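Local coordinates for probable hydrogenase maturation factor HypB (PDB 2HF9), which binds GTP and probably hydrolyses it slowly, in support of nickel insertion during the maturation of [NiFe] hydrogenases, at residues N22-A26 with L102-L106; L53-L58 with L205-F211; I147-E151 with K173-A177. One frame throughout, in Å; residues are numbered along the deposited sequence.

How the contacts relate
All three contacts belong to a P-loop GTPase fold built on a parallel sheet. Contacts 2 and 3 lie on the same side of the chain's centre, their centres about 13 Å apart. Both touch the bound nucleotide, and Lys206 CD meets Asp175 OD2 at 3.4 Å. Contact 3 joins the ends of the adjacent strands 142-148 and 168-172. Contact 1 lies on the opposite side, its centre about 29 Å from that of contact 2 and 31 Å from that of contact 3. Along the chain, the segments of contacts 1 and 2 alternate; contact 3 follows contact 1 and falls between the segments of contact 2. The zinc site of His105 and guanine recognition thus occupy separate parts of one chain.

Contact 1 of 3, residues N22-A26 with L102-L106; sequences NKRLA and LDAHL. With ZN (zinc ion), chain D.
Residues 22-26 are a piece of helix 18-35, in alpha conformation throughout. They pack against the first turn of helix 104-111. Leu102 and Asp103 approach that turn in extended conformation, and Asp103 is its N-cap. With chi1 p, Asp103 OD1 accepts from Leu106 N at 2.9 Å. The backbones come closest at Ala26 and Ala104, whose CA atoms are 5.1 Å apart.

Asn22 takes the t rotamer, with chi2 near 75°. This swings its end to the start of the other helix, where OD1 accepts from Ala104 N at 2.9 Å and nearly straight. A side chain of one helix thus accepts from a first-turn amide of another, one with no acceptor within its own helix. A water extends the link: it donates to Asn22 OD1 at 2.7 Å and accepts from His105 N at 3.0 Å. Asn22 ND2 bonds to Asp137 O.

Ala104 CB points at helix 18-35. It lies 3.8 Å from Leu25 CB, 4.0 Å from Ala26 CB and 3.4 Å from Ala26 N. The small side chain lets the helices come close. Leu25 is m,t and brings CD1 to 3.6 Å from His105 CB. His105 is t, and its NE2 binds zinc at 1.9 Å. His109, one turn on, is the second protein ligand, an i, i+4 pair of histidines on one helix.

Ala104 O accepts from Asn29 ND2, further along helix 18-35. That helix precedes strand 39-45, while helix 104-111 follows edge strand 90-95 in the chain and comes before strand 121-125.

Contact 2 of 3, residues L53-L58 with L205-F211; sequences LLIEKL and LKTMEGF. With GSP (5'-guanosine-diphosphate-monothiophosphate), chain E.
In this P-loop GTPase fold, the helix after the phosphate-binding loop packs against the loop that borders the O6 edge of the guanine, consistent with the G5 position of GTPases. Residues 53-58 are regular alpha helix, part of helix 51-62. Residues 205-211 are irregular and lead into helix 211-224. The closest CA atoms are those of Leu54 and Leu205, 6.9 Å apart.

Leu205, m,t, is the main bump. It fills a hollow made by Leu53, Leu54 and Lys57: its CB is 3.8 Å from Leu53 CD2, its CD1 3.8 Å from Leu54 CB, and its CD2 4.0 Å from Lys57 CG. Phe211, chi1 t, fills a second hollow. Its CE1 lies 4.0 Å from Leu54 CD1, at the ring edge, and 3.7 Å from Lys57 CB; its CZ is 3.7 Å from Leu58 CD2. Met208, all m, lays CE 3.8 Å from Lys57 CD.

A type II turn joins Met208 to Phe211, closed by Phe211 N to Met208 O at 3.1 Å. Gly210 has positive phi (94°), where a CB would strike the carbonyl of Glu209. Each segment also holds the nucleotide: Leu53 N donates to GSP O1A at 2.9 Å, and Leu205 N to GSP O6 at 2.7 Å.

Contact 3 of 3, residues I147-E151 with K173-A177; sequences ISTTE and KIDLA. With GSP (5'-guanosine-diphosphate-monothiophosphate), chain E.
Residues 173-177 carry most of the NKxD guanine-specificity motif of GTPases, whose Asn172 just precedes them. They meet the end of the neighbouring strand 142-148. Ser148 lies nearest Lys173 and Thr149 nearest Ala177, both at 5.4 Å between CA atoms.

Ile147 is still in the sheet, bonded through its backbone to Val170 and Asn172. Ser148 ends the strand with chi1 p. Its OG donates to Glu151 OE2 at 2.7 Å and accepts from Lys173 NZ at 3.2 Å. A 3-10 turn follows. Thr149, also p, donates from OG1 to Lys173 O at 2.6 Å. Its CG2 lies 3.9 Å from Ile174 CA and 3.9 Å from Ala177 CB. Thr150 turns CG2 to Leu176 CD1 at 3.6 Å and packs on Thr150 of the second subunit. Glu151 folds back, and its OE1 accepts from Ser148 N at 3.0 Å.

Opposite, Lys173 has left-handed backbone angles (61/38) and starts a 3-10 turn in which Leu176 N bonds to Lys173 O at 2.9 Å. Its side chain, m then extended, carries NZ to Gly48 O and to Thr150 O of the second subunit, so this contact is part of the dimer interface. Asp175, chi1 p, reads the guanine: GSP N1 donates to OD1 at 2.7 Å and GSP N2 to OD2 at 2.8 Å.

Contact 1 of 3, residues N22-A26 with L102-L106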
loop_
_atom_site.group_PDB
_atom_site.type_symbol
_atom_site.label_atom_id
_atom_site.label_comp_id
_atom_site.label_asym_id
_atom_site.label_seq_id
_atom_site.Cartn_x
_atom_site.Cartn_y
_atom_site.Cartn_z
ATOM N N ASN A 22 -23.231 1.259 -5.817
ATOM C CA ASN A 22 -22.515 0.383 -4.891
ATOM C C ASN A 22 -23.245 0.228 -3.558
ATOM O O ASN A 22 -23.373 -0.885 -3.047
ATOM C CB ASN A 22 -21.086 0.879 -4.651
ATOM C CG ASN A 22 -20.281 -0.070 -3.776
ATOM O OD1 ASN A 22 -19.848 -1.131 -4.226
ATOM N ND2 ASN A 22 -20.081 0.310 -2.517
ATOM N N LYS A 23 -23.723 1.347 -3.012
ATOM C CA LYS A 23 -24.442 1.361 -1.731
ATOM C C LYS A 23 -25.710 0.507 -1.778
ATOM O O LYS A 23 -25.995 -0.231 -0.832
ATOM C CB LYS A 23 -24.748 2.805 -1.289
ATOM C CG LYS A 23 -25.617 2.959 -0.022
ATOM C CD LYS A 23 -25.069 2.229 1.217
ATOM C CE LYS A 23 -23.935 2.978 1.906
ATOM N NZ LYS A 23 -22.598 2.681 1.311
ATOM N N ARG A 24 -26.454 0.600 -2.881
ATOM C CA ARG A 24 -27.632 -0.246 -3.104
ATOM C C ARG A 24 -27.265 -1.727 -3.034
ATOM O O ARG A 24 -27.960 -2.516 -2.393
ATOM C CB ARG A 24 -28.284 0.052 -4.462
ATOM C CG ARG A 24 -28.912 1.437 -4.604
ATOM C CD ARG A 24 -29.887 1.502 -5.788
ATOM N NE ARG A 24 -29.332 0.947 -7.026
ATOM C CZ ARG A 24 -28.797 1.668 -8.013
ATOM N NH1 ARG A 24 -28.733 2.992 -7.928
ATOM N NH2 ARG A 24 -28.323 1.060 -9.092
ATOM N N LEU A 25 -26.165 -2.093 -3.693
ATOM C CA LEU A 25 -25.723 -3.483 -3.742
ATOM C C LEU A 25 -25.174 -3.947 -2.396
ATOM O O LEU A 25 -25.354 -5.102 -2.015
ATOM C CB LEU A 25 -24.694 -3.687 -4.857
ATOM C CG LEU A 25 -25.193 -3.485 -6.292
ATOM C CD1 LEU A 25 -24.113 -3.862 -7.286
ATOM C CD2 LEU A 25 -26.467 -4.285 -6.566
ATOM N N ALA A 26 -24.511 -3.033 -1.687
ATOM C CA ALA A 26 -24.006 -3.296 -0.339
ATOM C C ALA A 26 -25.137 -3.610 0.637
ATOM O O ALA A 26 -25.036 -4.545 1.433
ATOM C CB ALA A 26 -23.186 -2.117 0.159
ATOM N N LEU A 102 -12.084 -3.859 -3.782
ATOM C CA LEU A 102 -13.247 -4.689 -4.072
ATOM C C LEU A 102 -14.479 -3.789 -4.043
ATOM O O LEU A 102 -14.435 -2.701 -3.470
ATOM C CB LEU A 102 -13.398 -5.806 -3.032
ATOM C CG LEU A 102 -12.391 -6.959 -3.012
ATOM C CD1 LEU A 102 -12.624 -7.812 -1.782
ATOM C CD2 LEU A 102 -12.490 -7.806 -4.263
ATOM N N ASP A 103 -15.572 -4.234 -4.658
ATOM C CA ASP A 103 -16.849 -3.521 -4.555
ATOM C C ASP A 103 -17.990 -4.480 -4.196
ATOM O O ASP A 103 -17.806 -5.694 -4.212
ATOM C CB ASP A 103 -17.138 -2.692 -5.823
ATOM C CG ASP A 103 -17.390 -3.546 -7.067
ATOM O OD1 ASP A 103 -17.620 -4.763 -6.949
ATOM O OD2 ASP A 103 -17.369 -2.978 -8.182
ATOM N N ALA A 104 -19.156 -3.936 -3.855
ATOM C CA ALA A 104 -20.305 -4.760 -3.459
ATOM C C ALA A 104 -20.782 -5.697 -4.572
ATOM O O ALA A 104 -21.257 -6.803 -4.301
ATOM C CB ALA A 104 -21.446 -3.885 -2.980
ATOM N N HIS A 105 -20.648 -5.249 -5.819
ATOM C CA HIS A 105 -21.059 -6.026 -6.980
ATOM C C HIS A 105 -20.301 -7.350 -7.078
ATOM O O HIS A 105 -20.914 -8.421 -7.144
ATOM C CB HIS A 105 -20.890 -5.200 -8.264
ATOM C CG HIS A 105 -21.264 -5.938 -9.510
ATOM N ND1 HIS A 105 -20.423 -6.038 -10.597
ATOM C CD2 HIS A 105 -22.383 -6.627 -9.834
ATOM C CE1 HIS A 105 -21.012 -6.749 -11.542
ATOM N NE2 HIS A 105 -22.204 -7.118 -11.104
ATOM N N LEU A 106 -18.973 -7.269 -7.075
ATOM C CA LEU A 106 -18.135 -8.458 -7.157
ATOM C C LEU A 106 -18.322 -9.357 -5.929
ATOM O O LEU A 106 -18.392 -10.583 -6.062
ATOM C CB LEU A 106 -16.661 -8.081 -7.373
ATOM C CG LEU A 106 -16.098 -8.126 -8.807
ATOM C CD1 LEU A 106 -16.951 -7.362 -9.820
ATOM C CD2 LEU A 106 -14.663 -7.607 -8.832
HETATM ZN ZN ZN D . -23.477 -8.365 -11.634
HETATM O O HOH W 1 -20.716 -2.346 -6.448
#

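Contact 2 of 3, residues L53-L58 with L205-F211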
loop_
_atom_site.group_PDB
_atom_site.type_symbol
_atom_site.label_atom_id
_atom_site.label_comp_id
_atom_site.label_asym_id
_atom_site.label_seq_id
_atom_site.Cartn_x
_atom_site.Cartn_y
_atom_site.Cartn_z
ATOM N N LEU A 53 -2.412 -13.145 7.587
ATOM C CA LEU A 53 -1.978 -13.776 8.830
ATOM C C LEU A 53 -3.015 -13.607 9.945
ATOM O O LEU A 53 -3.262 -14.539 10.707
ATOM C CB LEU A 53 -0.608 -13.259 9.268
ATOM C CG LEU A 53 0.109 -14.039 10.382
ATOM C CD1 LEU A 53 0.182 -15.543 10.100
ATOM C CD2 LEU A 53 1.504 -13.467 10.605
ATOM N N LEU A 54 -3.626 -12.425 10.027
ATOM C CA LEU A 54 -4.702 -12.175 10.985
ATOM C C LEU A 54 -5.904 -13.077 10.719
ATOM O O LEU A 54 -6.446 -13.690 11.644
ATOM C CB LEU A 54 -5.129 -10.700 10.966
ATOM C CG LEU A 54 -6.284 -10.291 11.893
ATOM C CD1 LEU A 54 -5.977 -10.607 13.364
ATOM C CD2 LEU A 54 -6.631 -8.817 11.717
ATOM N N ILE A 55 -6.313 -13.154 9.454
ATOM C CA ILE A 55 -7.447 -13.992 9.055
ATOM C C ILE A 55 -7.163 -15.467 9.371
ATOM O O ILE A 55 -8.024 -16.171 9.918
ATOM C CB ILE A 55 -7.825 -13.764 7.561
ATOM C CG1 ILE A 55 -8.590 -12.444 7.408
ATOM C CG2 ILE A 55 -8.659 -14.929 7.009
ATOM C CD1 ILE A 55 -8.726 -11.953 5.977
ATOM N N GLU A 56 -5.946 -15.909 9.058
ATOM C CA GLU A 56 -5.492 -17.271 9.366
ATOM C C GLU A 56 -5.619 -17.578 10.853
ATOM O O GLU A 56 -6.185 -18.604 11.231
ATOM C CB GLU A 56 -4.040 -17.480 8.924
ATOM C CG GLU A 56 -3.847 -17.590 7.423
ATOM C CD GLU A 56 -2.404 -17.858 7.046
ATOM O OE1 GLU A 56 -2.129 -18.944 6.508
ATOM O OE2 GLU A 56 -1.543 -16.998 7.302
ATOM N N LYS A 57 -5.102 -16.678 11.688
ATOM C CA LYS A 57 -5.184 -16.831 13.141
ATOM C C LYS A 57 -6.627 -16.826 13.637
ATOM O O LYS A 57 -6.984 -17.610 14.518
ATOM C CB LYS A 57 -4.360 -15.750 13.861
ATOM C CG LYS A 57 -2.847 -15.852 13.655
ATOM C CD LYS A 57 -2.271 -17.108 14.281
ATOM C CE LYS A 57 -0.754 -17.135 14.193
ATOM N NZ LYS A 57 -0.227 -18.392 14.806
ATOM N N LEU A 58 -7.453 -15.945 13.070
ATOM C CA LEU A 58 -8.876 -15.901 13.416
ATOM C C LEU A 58 -9.617 -17.191 13.061
ATOM O O LEU A 58 -10.402 -17.697 13.872
ATOM C CB LEU A 58 -9.564 -14.688 12.787
ATOM C CG LEU A 58 -9.210 -13.316 13.377
ATOM C CD1 LEU A 58 -9.821 -12.213 12.526
ATOM C CD2 LEU A 58 -9.665 -13.185 14.826
ATOM N N LEU A 205 1.193 -10.381 15.557
ATOM C CA LEU A 205 0.823 -11.730 15.140
ATOM C C LEU A 205 1.984 -12.715 15.271
ATOM O O LEU A 205 1.825 -13.908 15.005
ATOM C CB LEU A 205 0.258 -11.719 13.716
ATOM C CG LEU A 205 -1.139 -11.089 13.614
ATOM C CD1 LEU A 205 -1.487 -10.755 12.176
ATOM C CD2 LEU A 205 -2.214 -11.994 14.254
ATOM N N LYS A 206 3.150 -12.205 15.671
ATOM C CA LYS A 206 4.311 -13.044 15.976
ATOM C C LYS A 206 4.264 -13.510 17.439
ATOM O O LYS A 206 4.317 -14.706 17.708
ATOM C CB LYS A 206 5.612 -12.292 15.673
ATOM C CG LYS A 206 6.891 -13.103 15.855
ATOM C CD LYS A 206 8.084 -12.322 15.304
ATOM C CE LYS A 206 9.329 -13.185 15.164
ATOM N NZ LYS A 206 10.389 -12.444 14.414
ATOM N N THR A 207 4.139 -12.567 18.374
ATOM C CA THR A 207 4.063 -12.894 19.806
ATOM C C THR A 207 2.631 -13.220 20.228
ATOM O O THR A 207 2.410 -13.832 21.279
ATOM C CB THR A 207 4.551 -11.733 20.690
ATOM O OG1 THR A 207 3.598 -10.662 20.638
ATOM C CG2 THR A 207 5.933 -11.236 20.248
ATOM N N MET A 208 1.678 -12.792 19.399
ATOM C CA MET A 208 0.225 -12.924 19.636
ATOM C C MET A 208 -0.346 -11.963 20.690
ATOM O O MET A 208 -1.533 -12.032 21.017
ATOM C CB MET A 208 -0.202 -14.380 19.887
ATOM C CG MET A 208 0.034 -15.311 18.698
ATOM S SD MET A 208 -0.881 -14.835 17.206
ATOM C CE MET A 208 -2.544 -15.352 17.621
ATOM N N GLU A 209 0.484 -11.049 21.193
ATOM C CA GLU A 209 0.012 -10.018 22.114
ATOM C C GLU A 209 -1.027 -9.131 21.424
ATOM O O GLU A 209 -0.794 -8.631 20.320
ATOM C CB GLU A 209 1.166 -9.166 22.649
ATOM C CG GLU A 209 0.705 -8.167 23.713
ATOM C CD GLU A 209 1.793 -7.231 24.213
ATOM O OE1 GLU A 209 2.963 -7.372 23.814
ATOM O OE2 GLU A 209 1.458 -6.338 25.016
ATOM N N GLY A 210 -2.171 -8.956 22.082
ATOM C CA GLY A 210 -3.261 -8.151 21.547
ATOM C C GLY A 210 -4.306 -8.946 20.780
ATOM O O GLY A 210 -5.380 -8.422 20.470
ATOM N N PHE A 211 -4.004 -10.206 20.469
ATOM C CA PHE A 211 -4.938 -11.041 19.704
ATOM C C PHE A 211 -6.279 -11.215 20.423
ATOM O O PHE A 211 -7.330 -11.212 19.782
ATOM C CB PHE A 211 -4.324 -12.401 19.346
ATOM C CG PHE A 211 -5.144 -13.199 18.360
ATOM C CD1 PHE A 211 -5.363 -12.725 17.065
ATOM C CD2 PHE A 211 -5.707 -14.420 18.728
ATOM C CE1 PHE A 211 -6.124 -13.458 16.150
ATOM C CE2 PHE A 211 -6.462 -15.160 17.819
ATOM C CZ PHE A 211 -6.676 -14.674 16.529
HETATM P PG GSP E . -1.061 -8.610 1.148
HETATM O O3B GSP E . -0.357 -8.695 2.593
HETATM S S1G GSP E . -1.463 -6.972 0.793
HETATM O O2G GSP E . -0.025 -9.143 0.141
HETATM O O3G GSP E . -2.306 -9.512 1.142
HETATM P PB GSP E . -1.129 -9.007 3.975
HETATM O O1B GSP E . -1.603 -7.732 4.549
HETATM O O2B GSP E . -2.199 -10.012 3.836
HETATM P PA GSP E . 0.584 -10.958 5.294
HETATM O O1A GSP E . -0.367 -11.656 6.191
HETATM O O2A GSP E . 0.878 -11.753 4.074
HETATM O O3A GSP E . 0.089 -9.470 4.929
HETATM O "O5'" GSP E . 1.903 -10.611 6.134
HETATM C "C5'" GSP E . 2.978 -9.903 5.548
HETATM C "C4'" GSP E . 4.286 -10.291 6.230
HETATM O "O4'" GSP E . 4.340 -9.764 7.545
HETATM C "C3'" GSP E . 4.473 -11.794 6.364
HETATM O "O3'" GSP E . 5.839 -12.038 6.118
HETATM C "C2'" GSP E . 4.139 -12.084 7.811
HETATM O "O2'" GSP E . 4.866 -13.171 8.318
HETATM C "C1'" GSP E . 4.563 -10.797 8.492
HETATM N N9 GSP E . 3.820 -10.413 9.703
HETATM C C8 GSP E . 2.471 -10.203 9.846
HETATM N N7 GSP E . 2.243 -9.807 11.118
HETATM C C5 GSP E . 3.423 -9.745 11.778
HETATM C C6 GSP E . 3.763 -9.396 13.084
HETATM O O6 GSP E . 2.893 -9.060 13.885
HETATM N N1 GSP E . 5.092 -9.424 13.468
HETATM C C2 GSP E . 6.073 -9.802 12.565
HETATM N N2 GSP E . 7.347 -9.834 12.940
HETATM N N3 GSP E . 5.731 -10.144 11.269
HETATM C C4 GSP E . 4.425 -10.111 10.889
#

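Contact 3 of 3, residues I147-E151 with K173-A177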
loop_
_atom_site.group_PDB
_atom_site.type_symbol
_atom_site.label_atom_id
_atom_site.label_comp_id
_atom_site.label_asym_id
_atom_site.label_seq_id
_atom_site.Cartn_x
_atom_site.Cartn_y
_atom_site.Cartn_z
ATOM N N ILE A 147 -3.013 -1.720 9.734
ATOM C CA ILE A 147 -1.742 -1.131 9.344
ATOM C C ILE A 147 -0.671 -1.709 10.249
ATOM O O ILE A 147 -0.980 -2.407 11.217
ATOM C CB ILE A 147 -1.735 0.428 9.372
ATOM C CG1 ILE A 147 -2.091 0.987 10.769
ATOM C CG2 ILE A 147 -2.576 0.996 8.212
ATOM C CD1 ILE A 147 -3.585 1.082 11.087
ATOM N N SER A 148 0.587 -1.451 9.932
ATOM C CA SER A 148 1.648 -2.016 10.742
ATOM C C SER A 148 2.759 -1.017 11.012
ATOM O O SER A 148 2.946 -0.057 10.255
ATOM C CB SER A 148 2.181 -3.305 10.112
ATOM O OG SER A 148 2.956 -3.033 8.964
ATOM N N THR A 149 3.491 -1.250 12.100
ATOM C CA THR A 149 4.556 -0.343 12.533
ATOM C C THR A 149 5.608 -0.114 11.443
ATOM O O THR A 149 6.183 0.968 11.354
ATOM C CB THR A 149 5.247 -0.851 13.823
ATOM O OG1 THR A 149 5.906 -2.094 13.558
ATOM C CG2 THR A 149 4.219 -1.052 14.944
ATOM N N THR A 150 5.822 -1.125 10.600
ATOM C CA THR A 150 6.884 -1.092 9.592
ATOM C C THR A 150 6.615 -0.154 8.411
ATOM O O THR A 150 7.505 0.086 7.591
ATOM C CB THR A 150 7.248 -2.505 9.088
ATOM O OG1 THR A 150 6.097 -3.137 8.506
ATOM C CG2 THR A 150 7.773 -3.353 10.232
ATOM N N GLU A 151 5.393 0.367 8.336
ATOM C CA GLU A 151 5.020 1.372 7.340
ATOM C C GLU A 151 5.378 2.785 7.825
ATOM O O GLU A 151 5.312 3.747 7.063
ATOM C CB GLU A 151 3.524 1.272 7.028
ATOM C CG GLU A 151 3.114 -0.039 6.343
ATOM C CD GLU A 151 1.835 -0.644 6.911
ATOM O OE1 GLU A 151 0.962 0.111 7.395
ATOM O OE2 GLU A 151 1.702 -1.887 6.864
ATOM N N LYS A 173 2.331 -5.709 13.985
ATOM C CA LYS A 173 3.801 -5.792 14.003
ATOM C C LYS A 173 4.424 -4.929 15.103
ATOM O O LYS A 173 5.481 -4.331 14.899
ATOM C CB LYS A 173 4.409 -5.440 12.631
ATOM C CG LYS A 173 3.916 -6.301 11.472
ATOM C CD LYS A 173 4.636 -5.954 10.172
ATOM C CE LYS A 173 3.875 -6.488 8.974
ATOM N NZ LYS A 173 4.193 -5.691 7.741
ATOM N N ILE A 174 3.783 -4.878 16.269
ATOM C CA ILE A 174 4.317 -4.074 17.377
ATOM C C ILE A 174 5.677 -4.588 17.853
ATOM O O ILE A 174 6.454 -3.843 18.455
ATOM C CB ILE A 174 3.318 -3.913 18.567
ATOM C CG1 ILE A 174 2.983 -5.268 19.216
ATOM C CG2 ILE A 174 2.075 -3.125 18.117
ATOM C CD1 ILE A 174 2.202 -5.160 20.534
ATOM N N ASP A 175 5.968 -5.853 17.546
ATOM C CA ASP A 175 7.265 -6.451 17.851
ATOM C C ASP A 175 8.421 -5.838 17.045
ATOM O O ASP A 175 9.587 -6.018 17.397
ATOM C CB ASP A 175 7.213 -7.976 17.685
ATOM C CG ASP A 175 6.837 -8.408 16.274
ATOM O OD1 ASP A 175 5.660 -8.242 15.876
ATOM O OD2 ASP A 175 7.720 -8.934 15.567
ATOM N N LEU A 176 8.091 -5.093 15.991
ATOM C CA LEU A 176 9.105 -4.508 15.102
ATOM C C LEU A 176 9.231 -2.983 15.214
ATOM O O LEU A 176 9.992 -2.367 14.463
ATOM C CB LEU A 176 8.820 -4.895 13.643
ATOM C CG LEU A 176 8.640 -6.381 13.329
ATOM C CD1 LEU A 176 8.220 -6.575 11.884
ATOM C CD2 LEU A 176 9.905 -7.161 13.629
ATOM N N ALA A 177 8.499 -2.387 16.154
ATOM C CA ALA A 177 8.379 -0.927 16.242
ATOM C C ALA A 177 9.709 -0.223 16.515
ATOM O O ALA A 177 10.021 0.795 15.892
ATOM C CB ALA A 177 7.347 -0.546 17.294
HETATM P PG GSP E . -1.061 -8.610 1.148
HETATM O O3B GSP E . -0.357 -8.695 2.593
HETATM S S1G GSP E . -1.463 -6.972 0.793
HETATM O O2G GSP E . -0.025 -9.143 0.141
HETATM O O3G GSP E . -2.306 -9.512 1.142
HETATM P PB GSP E . -1.129 -9.007 3.975
HETATM O O1B GSP E . -1.603 -7.732 4.549
HETATM O O2B GSP E . -2.199 -10.012 3.836
HETATM P PA GSP E . 0.584 -10.958 5.294
HETATM O O1A GSP E . -0.367 -11.656 6.191
HETATM O O2A GSP E . 0.878 -11.753 4.074
HETATM O O3A GSP E . 0.089 -9.470 4.929
HETATM O "O5'" GSP E . 1.903 -10.611 6.134
HETATM C "C5'" GSP E . 2.978 -9.903 5.548
HETATM C "C4'" GSP E . 4.286 -10.291 6.230
HETATM O "O4'" GSP E . 4.340 -9.764 7.545
HETATM C "C3'" GSP E . 4.473 -11.794 6.364
HETATM O "O3'" GSP E . 5.839 -12.038 6.118
HETATM C "C2'" GSP E . 4.139 -12.084 7.811
HETATM O "O2'" GSP E . 4.866 -13.171 8.318
HETATM C "C1'" GSP E . 4.563 -10.797 8.492
HETATM N N9 GSP E . 3.820 -10.413 9.703
HETATM C C8 GSP E . 2.471 -10.203 9.846
HETATM N N7 GSP E . 2.243 -9.807 11.118
HETATM C C5 GSP E . 3.423 -9.745 11.778
HETATM C C6 GSP E . 3.763 -9.396 13.084
HETATM O O6 GSP E . 2.893 -9.060 13.885
HETATM N N1 GSP E . 5.092 -9.424 13.468
HETATM C C2 GSP E . 6.073 -9.802 12.565
HETATM N N2 GSP E . 7.347 -9.834 12.940
HETATM N N3 GSP E . 5.731 -10.144 11.269
HETATM C C4 GSP E . 4.425 -10.111 10.889
HETATM O O HOH W 2 3.365 -3.480 5.665
#